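Local coordinates for CRISPR protein (Archaeoglobus fulgidus, PDB 4MJK) that probably serves as a Cas5-type subunit of an archaeal type I-A Cascade complex, which uses CRISPR RNA to recognise invading nucleic acid, at residues A[66-71]-A[258-263]; A[70-75]-A[175-180]; A[168-173]-A[252-257]; A[186-191]-A[242-247]. All blocks are in the same frame, centred on the assembly; numbering follows the deposited sequence.

Interaction 1 of 4, residues A[66-71]-A[258-263]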
loop_
_atom_site.group_PDB
_atom_site.type_symbol
_atom_site.label_atom_id
_atom_site.label_comp_id
_atom_site.label_asym_id
_atom_site.label_seq_id
_atom_site.Cartn_x
_atom_site.Cartn_y
_atom_site.Cartn_z
ATOM N N LEU A 66 30.764 5.210 -3.592
ATOM C CA LEU A 66 29.964 5.202 -2.369
ATOM C C LEU A 66 30.782 4.783 -1.153
ATOM O O LEU A 66 31.422 3.747 -1.168
ATOM C CB LEU A 66 28.764 4.263 -2.523
ATOM C CG LEU A 66 27.723 4.254 -1.390
ATOM C CD1 LEU A 66 26.888 5.532 -1.374
ATOM C CD2 LEU A 66 26.811 3.039 -1.536
ATOM N N LEU A 67 30.740 5.586 -0.095
ATOM C CA LEU A 67 31.384 5.230 1.161
ATOM C C LEU A 67 30.381 4.694 2.184
ATOM O O LEU A 67 30.727 3.855 3.014
ATOM C CB LEU A 67 32.097 6.446 1.744
ATOM C CG LEU A 67 33.257 6.917 0.861
ATOM C CD1 LEU A 67 33.943 8.130 1.485
ATOM C CD2 LEU A 67 34.240 5.771 0.608
ATOM N N ALA A 68 29.148 5.199 2.131
ATOM C CA ALA A 68 28.145 4.815 3.122
ATOM C C ALA A 68 26.748 4.992 2.578
ATOM O O ALA A 68 26.489 5.917 1.814
ATOM C CB ALA A 68 28.316 5.650 4.387
ATOM N N ILE A 69 25.838 4.111 2.989
ATOM C CA ILE A 69 24.422 4.327 2.745
ATOM C C ILE A 69 23.633 3.716 3.877
ATOM O O ILE A 69 23.719 2.513 4.120
ATOM C CB ILE A 69 23.954 3.753 1.391
ATOM C CG1 ILE A 69 22.434 3.937 1.242
ATOM C CG2 ILE A 69 24.340 2.290 1.257
ATOM C CD1 ILE A 69 21.914 3.632 -0.174
ATOM N N GLY A 70 22.904 4.564 4.593
ATOM C CA GLY A 70 22.073 4.145 5.714
ATOM C C GLY A 70 20.739 4.864 5.634
ATOM O O GLY A 70 20.600 5.839 4.891
ATOM N N TRP A 71 19.756 4.398 6.395
ATOM C CA TRP A 71 18.428 4.977 6.333
ATOM C C TRP A 71 17.701 4.696 7.629
ATOM O O TRP A 71 18.092 3.807 8.391
ATOM C CB TRP A 71 17.631 4.391 5.155
ATOM C CG TRP A 71 17.528 2.887 5.210
ATOM C CD1 TRP A 71 16.506 2.147 5.743
ATOM C CD2 TRP A 71 18.507 1.945 4.752
ATOM N NE1 TRP A 71 16.788 0.802 5.630
ATOM C CE2 TRP A 71 18.017 0.658 5.029
ATOM C CE3 TRP A 71 19.756 2.075 4.128
ATOM C CZ2 TRP A 71 18.712 -0.495 4.690
ATOM C CZ3 TRP A 71 20.452 0.921 3.792
ATOM C CH2 TRP A 71 19.930 -0.345 4.081
ATOM N N GLU A 258 23.751 13.626 12.753
ATOM C CA GLU A 258 23.479 12.465 11.910
ATOM C C GLU A 258 24.748 11.647 11.730
ATOM O O GLU A 258 25.775 12.168 11.286
ATOM C CB GLU A 258 22.962 12.894 10.541
ATOM C CG GLU A 258 21.846 13.956 10.565
ATOM C CD GLU A 258 20.558 13.460 11.216
ATOM O OE1 GLU A 258 20.072 12.367 10.849
ATOM O OE2 GLU A 258 20.024 14.171 12.097
ATOM N N VAL A 259 24.673 10.366 12.069
ATOM C CA VAL A 259 25.825 9.479 11.950
ATOM C C VAL A 259 25.487 8.228 11.148
ATOM O O VAL A 259 24.529 7.526 11.445
ATOM C CB VAL A 259 26.352 9.043 13.331
ATOM C CG1 VAL A 259 27.617 8.187 13.175
ATOM C CG2 VAL A 259 26.636 10.262 14.204
ATOM N N VAL A 260 26.270 7.945 10.118
ATOM C CA VAL A 260 26.049 6.719 9.387
ATOM C C VAL A 260 27.358 5.934 9.256
ATOM O O VAL A 260 28.425 6.507 9.090
ATOM C CB VAL A 260 25.431 6.989 8.007
ATOM C CG1 VAL A 260 26.426 7.723 7.089
ATOM C CG2 VAL A 260 24.952 5.692 7.393
ATOM N N ILE A 261 27.261 4.617 9.341
ATOM C CA ILE A 261 28.443 3.764 9.276
ATOM C C ILE A 261 28.654 3.277 7.848
ATOM O O ILE A 261 27.719 2.810 7.204
ATOM C CB ILE A 261 28.296 2.556 10.222
ATOM C CG1 ILE A 261 28.206 3.025 11.672
ATOM C CG2 ILE A 261 29.479 1.584 10.072
ATOM C CD1 ILE A 261 27.626 1.974 12.592
ATOM N N GLY A 262 29.881 3.398 7.352
ATOM C CA GLY A 262 30.202 2.913 6.021
ATOM C C GLY A 262 31.616 2.359 5.961
ATOM O O GLY A 262 32.201 2.018 6.986
ATOM N N ARG A 263 32.165 2.264 4.756
ATOM C CA ARG A 263 33.495 1.708 4.584
ATOM C C ARG A 263 34.514 2.825 4.564
ATOM O O ARG A 263 34.182 3.978 4.284
ATOM C CB ARG A 263 33.588 0.902 3.281
ATOM C CG ARG A 263 33.361 1.718 2.021
ATOM C CD ARG A 263 33.669 0.914 0.765
ATOM N NE ARG A 263 33.149 1.552 -0.439
ATOM C CZ ARG A 263 33.350 1.101 -1.676
ATOM N NH1 ARG A 263 34.083 0.018 -1.881
ATOM N NH2 ARG A 263 32.829 1.740 -2.713
HETATM O O HOH W 1 26.860 1.953 4.722
#
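R263 reaches back across L67 to the main chain of L66. Its CB and CG lie near L67 O, and chi1 of 63° sets CG between the backbone N and the carbonyl carbon, 3.5 Å from that oxygen. CD then heads for L66 O, about 4.1 Å from it. At the tip, NE and NH2 grip L66 O side-on, both at 2.9 Å, with that oxygen almost exactly in the guanidinium plane. NH2 has a further partner in E206 O. The backbone joins in as well, R263 N giving 2.8 Å to L67 O, while G262 CA makes a CA-H...O contact with the same oxygen. L67 and A68 form a classic beta bulge opposite V133, on the neighbouring strand 127-134.

Further along, A68 CB packs on V260 CG1 (3.9 Å), and V260 CG2 lies against G70 N, where a side chain on G70 would collide with it. Beside the same strands a water accepts from I69 N and donates to I261 O, linking the two backbones indirectly. Strands 66-73 and 258-263 are the outermost strands of the six-stranded antiparallel sheet, and here its two edges come together in the protein interior. A buried carbonyl held by two N-H groups of one cationic side chain is probably polarised, and the C-terminal strand is thereby fixed to the start of strand 66-73.

Interaction 2 of 4, residues A[70-75]-A[175-180]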
loop_
_atom_site.group_PDB
_atom_site.type_symbol
_atom_site.label_atom_id
_atom_site.label_comp_id
_atom_site.label_asym_id
_atom_site.label_seq_id
_atom_site.Cartn_x
_atom_site.Cartn_y
_atom_site.Cartn_z
ATOM N N GLY A 70 22.904 4.564 4.593
ATOM C CA GLY A 70 22.073 4.145 5.714
ATOM C C GLY A 70 20.739 4.864 5.634
ATOM O O GLY A 70 20.600 5.839 4.891
ATOM N N TRP A 71 19.756 4.398 6.395
ATOM C CA TRP A 71 18.428 4.977 6.333
ATOM C C TRP A 71 17.701 4.696 7.629
ATOM O O TRP A 71 18.092 3.807 8.391
ATOM C CB TRP A 71 17.631 4.391 5.155
ATOM C CG TRP A 71 17.528 2.887 5.210
ATOM C CD1 TRP A 71 16.506 2.147 5.743
ATOM C CD2 TRP A 71 18.507 1.945 4.752
ATOM N NE1 TRP A 71 16.788 0.802 5.630
ATOM C CE2 TRP A 71 18.017 0.658 5.029
ATOM C CE3 TRP A 71 19.756 2.075 4.128
ATOM C CZ2 TRP A 71 18.712 -0.495 4.690
ATOM C CZ3 TRP A 71 20.452 0.921 3.792
ATOM C CH2 TRP A 71 19.930 -0.345 4.081
ATOM N N LYS A 72 16.653 5.479 7.877
ATOM C CA LYS A 72 15.801 5.292 9.037
ATOM C C LYS A 72 14.410 5.841 8.754
ATOM O O LYS A 72 14.250 6.786 7.974
ATOM C CB LYS A 72 16.393 5.980 10.273
ATOM C CG LYS A 72 16.431 7.484 10.165
ATOM C CD LYS A 72 17.206 8.112 11.311
ATOM C CE LYS A 72 17.290 9.626 11.130
ATOM N NZ LYS A 72 18.067 10.320 12.230
ATOM N N ALA A 73 13.411 5.239 9.388
ATOM C CA ALA A 73 12.034 5.695 9.262
ATOM C C ALA A 73 11.919 6.963 10.084
ATOM O O ALA A 73 12.571 7.074 11.107
ATOM C CB ALA A 73 11.064 4.628 9.783
ATOM N N LEU A 74 11.124 7.923 9.614
ATOM C CA LEU A 74 10.859 9.141 10.364
ATOM C C LEU A 74 9.520 9.051 11.078
ATOM O O LEU A 74 9.339 9.635 12.142
ATOM C CB LEU A 74 10.877 10.365 9.427
ATOM C CG LEU A 74 12.218 10.546 8.690
ATOM C CD1 LEU A 74 12.179 11.679 7.660
ATOM C CD2 LEU A 74 13.334 10.766 9.690
ATOM N N ASN A 75 8.576 8.312 10.511
ATOM C CA ASN A 75 7.225 8.315 11.066
ATOM C C ASN A 75 6.428 7.074 10.693
ATOM O O ASN A 75 5.204 7.108 10.641
ATOM C CB ASN A 75 6.462 9.538 10.554
ATOM C CG ASN A 75 6.144 9.427 9.082
ATOM O OD1 ASN A 75 6.782 8.653 8.365
ATOM N ND2 ASN A 75 5.138 10.158 8.625
ATOM N N SER A 175 27.218 6.664 18.487
ATOM C CA SER A 175 25.800 6.315 18.526
ATOM C C SER A 175 25.190 6.600 17.148
ATOM O O SER A 175 25.599 7.539 16.467
ATOM C CB SER A 175 25.070 7.094 19.612
ATOM O OG SER A 175 25.176 8.479 19.356
ATOM N N THR A 176 24.239 5.776 16.727
ATOM C CA THR A 176 23.613 5.948 15.411
ATOM C C THR A 176 22.156 5.549 15.483
ATOM O O THR A 176 21.787 4.670 16.259
ATOM C CB THR A 176 24.335 5.155 14.269
ATOM O OG1 THR A 176 23.746 5.478 12.997
ATOM C CG2 THR A 176 24.244 3.644 14.482
ATOM N N ASP A 177 21.323 6.234 14.713
ATOM C CA ASP A 177 19.941 5.821 14.547
ATOM C C ASP A 177 19.665 5.478 13.080
ATOM O O ASP A 177 18.514 5.347 12.676
ATOM C CB ASP A 177 18.951 6.858 15.114
ATOM C CG ASP A 177 19.133 8.238 14.533
ATOM O OD1 ASP A 177 19.788 8.384 13.497
ATOM O OD2 ASP A 177 18.589 9.200 15.106
ATOM N N TYR A 178 20.737 5.308 12.303
ATOM C CA TYR A 178 20.633 4.802 10.927
ATOM C C TYR A 178 21.017 3.339 10.814
ATOM O O TYR A 178 21.858 2.850 11.578
ATOM C CB TYR A 178 21.566 5.575 10.008
ATOM C CG TYR A 178 21.105 6.965 9.682
ATOM C CD1 TYR A 178 21.481 8.038 10.479
ATOM C CD2 TYR A 178 20.319 7.206 8.566
ATOM C CE1 TYR A 178 21.082 9.330 10.185
ATOM C CE2 TYR A 178 19.901 8.491 8.259
ATOM C CZ TYR A 178 20.299 9.549 9.072
ATOM O OH TYR A 178 19.903 10.822 8.782
ATOM N N SER A 179 20.442 2.656 9.825
ATOM C CA SER A 179 20.858 1.303 9.501
ATOM C C SER A 179 22.363 1.280 9.246
ATOM O O SER A 179 22.962 2.304 8.897
ATOM C CB SER A 179 20.091 0.791 8.265
ATOM O OG SER A 179 20.482 1.509 7.094
ATOM N N PHE A 180 22.984 0.117 9.414
ATOM C CA PHE A 180 24.405 -0.001 9.148
ATOM C C PHE A 180 24.792 -1.418 8.773
ATOM O O PHE A 180 24.155 -2.375 9.196
ATOM C CB PHE A 180 25.211 0.445 10.366
ATOM C CG PHE A 180 24.852 -0.284 11.637
ATOM C CD1 PHE A 180 23.827 0.185 12.459
ATOM C CD2 PHE A 180 25.550 -1.432 12.018
ATOM C CE1 PHE A 180 23.503 -0.465 13.628
ATOM C CE2 PHE A 180 25.233 -2.093 13.200
ATOM C CZ PHE A 180 24.204 -1.613 13.998
#
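K72 NZ is gripped by two acids: D177 OD1 at 2.9 Å, with D177 OD2 adding a weak bond, and E258 of strand 258-263, by its OE1. D177 OD1 is met from above the carboxylate plane. On its way there the extended K72 chain crosses the ring of Y178, its CD standing 4.0 Å over the ring centroid in a CH-pi contact, 7° off the normal, while D177 O lies 3.3 Å from K72 CB. Y178 OH bonds to the same E258, and W71 N lies at the edge of the Y178 ring.

S179 makes the other half of the contact. Its N donates to W71 O at 3.0 Å, a nearly straight bond (173°), and its OG accepts from W71 N at 3.1 Å. With chi1 at 68°, OG sits between the backbone N and the carbonyl carbon, which also sets it over the centre of the indole face, 3.0 Å above the plane. G70 has no room for a CB, which would run into S179 O. The turn after strand 174-176, an ST turn on T176, is thus fastened to strand 66-73. The charge of the buried lysine is met by two partly exposed carboxylates, and is likely to favour their ionised forms.

Interaction 3 of 4, residues A[168-173]-A[252-257]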
loop_
_atom_site.group_PDB
_atom_site.type_symbol
_atom_site.label_atom_id
_atom_site.label_comp_id
_atom_site.label_asym_id
_atom_site.label_seq_id
_atom_site.Cartn_x
_atom_site.Cartn_y
_atom_site.Cartn_z
ATOM N N THR A 168 32.372 14.387 8.646
ATOM C CA THR A 168 33.620 14.076 9.334
ATOM C C THR A 168 33.742 12.565 9.489
ATOM O O THR A 168 32.763 11.894 9.822
ATOM C CB THR A 168 33.632 14.693 10.745
ATOM O OG1 THR A 168 33.501 16.114 10.643
ATOM C CG2 THR A 168 34.924 14.355 11.470
ATOM N N GLN A 169 34.934 12.023 9.256
ATOM C CA GLN A 169 35.151 10.587 9.403
ATOM C C GLN A 169 35.655 10.273 10.806
ATOM O O GLN A 169 36.645 10.855 11.254
ATOM C CB GLN A 169 36.157 10.089 8.364
ATOM C CG GLN A 169 36.142 8.579 8.149
ATOM C CD GLN A 169 37.118 8.126 7.070
ATOM O OE1 GLN A 169 36.860 7.161 6.344
ATOM N NE2 GLN A 169 38.247 8.815 6.965
ATOM N N LYS A 170 34.977 9.355 11.495
ATOM C CA LYS A 170 35.363 8.948 12.848
ATOM C C LYS A 170 35.451 7.425 12.952
ATOM O O LYS A 170 34.906 6.704 12.118
ATOM C CB LYS A 170 34.344 9.459 13.870
ATOM C CG LYS A 170 34.044 10.962 13.799
ATOM C CD LYS A 170 34.850 11.759 14.825
ATOM C CE LYS A 170 34.561 13.264 14.742
ATOM N NZ LYS A 170 33.150 13.599 15.115
ATOM N N ASP A 171 36.150 6.929 13.969
ATOM C CA ASP A 171 36.032 5.518 14.330
ATOM C C ASP A 171 35.917 5.365 15.849
ATOM O O ASP A 171 35.819 6.363 16.566
ATOM C CB ASP A 171 37.152 4.663 13.721
ATOM C CG ASP A 171 38.532 5.073 14.194
ATOM O OD1 ASP A 171 38.636 5.665 15.288
ATOM O OD2 ASP A 171 39.510 4.788 13.469
ATOM N N GLY A 172 35.883 4.134 16.341
ATOM C CA GLY A 172 35.653 3.922 17.759
ATOM C C GLY A 172 34.170 3.834 18.092
ATOM O O GLY A 172 33.365 3.386 17.268
ATOM N N LEU A 173 33.806 4.262 19.295
ATOM C CA LEU A 173 32.438 4.132 19.761
ATOM C C LEU A 173 31.580 5.335 19.347
ATOM O O LEU A 173 31.936 6.483 19.585
ATOM C CB LEU A 173 32.409 3.946 21.275
ATOM C CG LEU A 173 31.036 3.623 21.867
ATOM C CD1 LEU A 173 30.595 2.197 21.494
ATOM C CD2 LEU A 173 31.079 3.796 23.359
ATOM N N ALA A 252 32.700 5.632 10.747
ATOM C CA ALA A 252 31.473 6.374 10.952
ATOM C C ALA A 252 31.595 7.740 10.286
ATOM O O ALA A 252 32.640 8.395 10.389
ATOM C CB ALA A 252 31.221 6.539 12.437
ATOM N N TYR A 253 30.542 8.173 9.599
ATOM C CA TYR A 253 30.545 9.484 8.961
ATOM C C TYR A 253 29.493 10.348 9.618
ATOM O O TYR A 253 28.344 9.931 9.766
ATOM C CB TYR A 253 30.289 9.374 7.454
ATOM C CG TYR A 253 31.375 8.626 6.739
ATOM C CD1 TYR A 253 32.481 9.291 6.220
ATOM C CD2 TYR A 253 31.322 7.242 6.609
ATOM C CE1 TYR A 253 33.497 8.598 5.576
ATOM C CE2 TYR A 253 32.326 6.541 5.957
ATOM C CZ TYR A 253 33.415 7.228 5.454
ATOM O OH TYR A 253 34.420 6.534 4.819
ATOM N N GLU A 254 29.894 11.542 10.036
ATOM C CA GLU A 254 29.030 12.379 10.851
ATOM C C GLU A 254 28.826 13.761 10.254
ATOM O O GLU A 254 29.765 14.376 9.736
ATOM C CB GLU A 254 29.570 12.490 12.291
ATOM C CG GLU A 254 28.757 13.444 13.177
ATOM C CD GLU A 254 29.110 13.339 14.660
ATOM O OE1 GLU A 254 30.182 12.778 14.980
ATOM O OE2 GLU A 254 28.312 13.817 15.504
ATOM N N ALA A 255 27.583 14.226 10.313
ATOM C CA ALA A 255 27.234 15.592 9.946
ATOM C C ALA A 255 26.274 16.094 11.009
ATOM O O ALA A 255 25.110 15.690 11.048
ATOM C CB ALA A 255 26.574 15.633 8.570
ATOM N N GLY A 256 26.759 16.965 11.886
ATOM C CA GLY A 256 25.947 17.389 13.008
ATOM C C GLY A 256 25.602 16.163 13.822
ATOM O O GLY A 256 26.488 15.390 14.184
ATOM N N GLY A 257 24.318 15.965 14.101
ATOM C CA GLY A 257 23.902 14.811 14.881
ATOM C C GLY A 257 23.717 13.530 14.077
ATOM O O GLY A 257 23.543 12.460 14.654
#
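The end of strand 157-170 pairs with strand 250-255 as regular antiparallel neighbours. T168 and E254 form one hydrogen-bonded pair, T168 N to E254 O at 2.8 Å and E254 N to T168 O at 2.9 Å. K170 and A252 form the next, with K170 N to A252 O at 2.8 Å, almost straight (172°), and A252 N returning a bond to K170 O. Between them Q169 faces Y253 as a non-hydrogen-bonded pair.

These are adjacent strands of the six-stranded antiparallel sheet, and 250-255 also pairs on its other side with 258-263, Y253 meeting V260. Q169 and Y253 run side by side, pointing the same way: Q169 CG, anti to the backbone N (chi1 -162°), lies 3.7 Å from Y253 CE1, and Q169 OE1 comes within 2.9 Å of Y253 OH. The hydroxyl's hydrogen-bond partner is R263 O, which links this strand to the C-terminal one. A phenylalanine in place of Y253 would probably leave the R263 carbonyl without its hydroxyl partner and Q169 OE1 without the oxygen it lies against.

On the opposite face of the sheet K170 bends at chi2 and chi4 to cross the extended side chain of E254, where K170 NZ meets E254 OE1 at 3.1 Å in a salt bridge whose hydrogen bond is weak. The strand ends at K170, and the chain turns a corner at L173.

Interaction 4 of 4, residues A[186-191]-A[242-247]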
loop_
_atom_site.group_PDB
_atom_site.type_symbol
_atom_site.label_atom_id
_atom_site.label_comp_id
_atom_site.label_asym_id
_atom_site.label_seq_id
_atom_site.Cartn_x
_atom_site.Cartn_y
_atom_site.Cartn_z
ATOM N N VAL A 186 32.537 -4.022 12.720
ATOM C CA VAL A 186 31.411 -3.263 13.228
ATOM C C VAL A 186 30.763 -4.082 14.322
ATOM O O VAL A 186 30.368 -5.218 14.083
ATOM C CB VAL A 186 30.383 -2.966 12.113
ATOM C CG1 VAL A 186 29.159 -2.252 12.691
ATOM C CG2 VAL A 186 31.020 -2.134 11.008
ATOM N N GLU A 187 30.680 -3.530 15.530
ATOM C CA GLU A 187 30.083 -4.262 16.640
ATOM C C GLU A 187 29.000 -3.464 17.352
ATOM O O GLU A 187 29.266 -2.385 17.885
ATOM C CB GLU A 187 31.157 -4.657 17.655
ATOM C CG GLU A 187 30.608 -5.431 18.827
ATOM C CD GLU A 187 31.699 -5.914 19.786
ATOM O OE1 GLU A 187 32.379 -6.923 19.491
ATOM O OE2 GLU A 187 31.870 -5.282 20.842
ATOM N N LEU A 188 27.788 -4.008 17.370
ATOM C CA LEU A 188 26.692 -3.397 18.115
ATOM C C LEU A 188 26.885 -3.653 19.612
ATOM O O LEU A 188 26.550 -4.724 20.104
ATOM C CB LEU A 188 25.344 -3.956 17.632
ATOM C CG LEU A 188 24.147 -3.000 17.714
ATOM C CD1 LEU A 188 22.913 -3.595 17.007
ATOM C CD2 LEU A 188 23.842 -2.621 19.178
ATOM N N ARG A 189 27.415 -2.662 20.327
ATOM C CA ARG A 189 27.745 -2.794 21.755
ATOM C C ARG A 189 26.526 -2.817 22.690
ATOM O O ARG A 189 26.485 -3.566 23.683
ATOM C CB ARG A 189 28.689 -1.665 22.177
ATOM C CG ARG A 189 30.002 -1.656 21.410
ATOM C CD ARG A 189 30.876 -2.846 21.834
ATOM N NE ARG A 189 31.181 -2.776 23.256
ATOM C CZ ARG A 189 31.572 -3.797 24.012
ATOM N NH1 ARG A 189 31.731 -5.015 23.500
ATOM N NH2 ARG A 189 31.810 -3.591 25.298
ATOM N N GLY A 190 25.540 -1.987 22.376
ATOM C CA GLY A 190 24.311 -1.933 23.140
ATOM C C GLY A 190 23.186 -1.232 22.391
ATOM O O GLY A 190 23.392 -0.223 21.710
ATOM N N ILE A 191 21.986 -1.774 22.506
ATOM C CA ILE A 191 20.809 -1.120 21.946
ATOM C C ILE A 191 20.272 -0.136 22.974
ATOM O O ILE A 191 19.952 -0.528 24.105
ATOM C CB ILE A 191 19.726 -2.143 21.606
ATOM C CG1 ILE A 191 20.215 -3.034 20.455
ATOM C CG2 ILE A 191 18.372 -1.438 21.286
ATOM C CD1 ILE A 191 19.299 -4.173 20.116
ATOM N N CYS A 242 21.300 2.931 18.718
ATOM C CA CYS A 242 22.258 2.027 19.341
ATOM C C CYS A 242 23.672 2.587 19.412
ATOM O O CYS A 242 24.041 3.521 18.684
ATOM C CB CYS A 242 22.256 0.674 18.650
ATOM S SG CYS A 242 22.786 0.802 16.980
ATOM N N LEU A 243 24.454 1.999 20.312
ATOM C CA LEU A 243 25.873 2.289 20.429
ATOM C C LEU A 243 26.658 1.264 19.625
ATOM O O LEU A 243 26.465 0.054 19.771
ATOM C CB LEU A 243 26.300 2.232 21.892
ATOM C CG LEU A 243 25.651 3.286 22.789
ATOM C CD1 LEU A 243 25.881 2.946 24.266
ATOM C CD2 LEU A 243 26.198 4.674 22.451
ATOM N N VAL A 244 27.531 1.742 18.757
ATOM C CA VAL A 244 28.238 0.837 17.864
ATOM C C VAL A 244 29.723 1.142 17.892
ATOM O O VAL A 244 30.124 2.314 17.857
ATOM C CB VAL A 244 27.718 0.961 16.419
ATOM C CG1 VAL A 244 28.437 -0.012 15.520
ATOM C CG2 VAL A 244 26.209 0.695 16.374
ATOM N N GLU A 245 30.532 0.092 17.973
ATOM C CA GLU A 245 31.979 0.234 17.898
ATOM C C GLU A 245 32.414 -0.017 16.459
ATOM O O GLU A 245 32.060 -1.036 15.862
ATOM C CB GLU A 245 32.658 -0.771 18.828
ATOM C CG GLU A 245 33.922 -0.275 19.483
ATOM C CD GLU A 245 34.228 -1.056 20.769
ATOM O OE1 GLU A 245 34.318 -2.307 20.690
ATOM O OE2 GLU A 245 34.341 -0.432 21.852
ATOM N N VAL A 246 33.191 0.905 15.904
ATOM C CA VAL A 246 33.529 0.833 14.484
ATOM C C VAL A 246 35.040 0.890 14.255
ATOM O O VAL A 246 35.708 1.822 14.701
ATOM C CB VAL A 246 32.830 1.976 13.702
ATOM C CG1 VAL A 246 33.124 1.877 12.218
ATOM C CG2 VAL A 246 31.314 1.922 13.947
ATOM N N GLY A 247 35.570 -0.113 13.564
ATOM C CA GLY A 247 36.986 -0.146 13.229
ATOM C C GLY A 247 37.220 -1.040 12.024
ATOM O O GLY A 247 36.279 -1.402 11.335
#
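V186 CG1 rests on V244 CG1 at 3.7 Å, and L188 CD2 on C242 CB at 3.7 Å, forming the apolar face of this strand pair. F180 covers that side, touching all four of these side chains, and I261 of strand 258-263 packs against V186 and V244.

The backbone around this core is antiparallel. E187 and E245 exchange two bonds, E187 N to E245 O at 2.9 Å and E245 N to E187 O at 2.8 Å. The pairing then slips by one residue at a classic beta bulge: R189 and G190 both face L243, so L243 O takes R189 N at 2.9 Å and a weak bond from G190 N, while L243 N gives to G190 O.

On the outer face R189 CG packs on E245 CB (3.8 Å), and the guanidinium and carboxylate planes stand only 7° apart. R189 NE is 4.1 Å from E245 OE1, which lies well out of the guanidinium plane, so between the charged ends there is charge attraction alone, with no N-H aimed at the oxygen. An alanine in place of E245 would keep the CB contact but would probably leave R189 without that negative charge and its side chain freer to turn. Main-chain bonds and the apolar face probably do most to hold the pair.

Interactions 1 and 3 belong to the six-stranded sheet: interaction 3 pairs neighbouring strands within it, and interaction 1, its centre about 10 Å away, joins its two outermost strands. Interaction 2, also about 10 Å from interaction 1 and sharing G70 and W71 with it, fastens the turn after 174-176 to strand 66-73. Interaction 4 lies in the three-stranded sheet, where 241-246 runs between 174-176 and 186-193; its centre is 13 to 14 Å from the others. Along the chain 66-75 comes first, then 168-180, 186-191 and finally 242-263. I261 packs against V246, and G172 bonds to V246 through the backbone, so the late strands tie both sheets into one body.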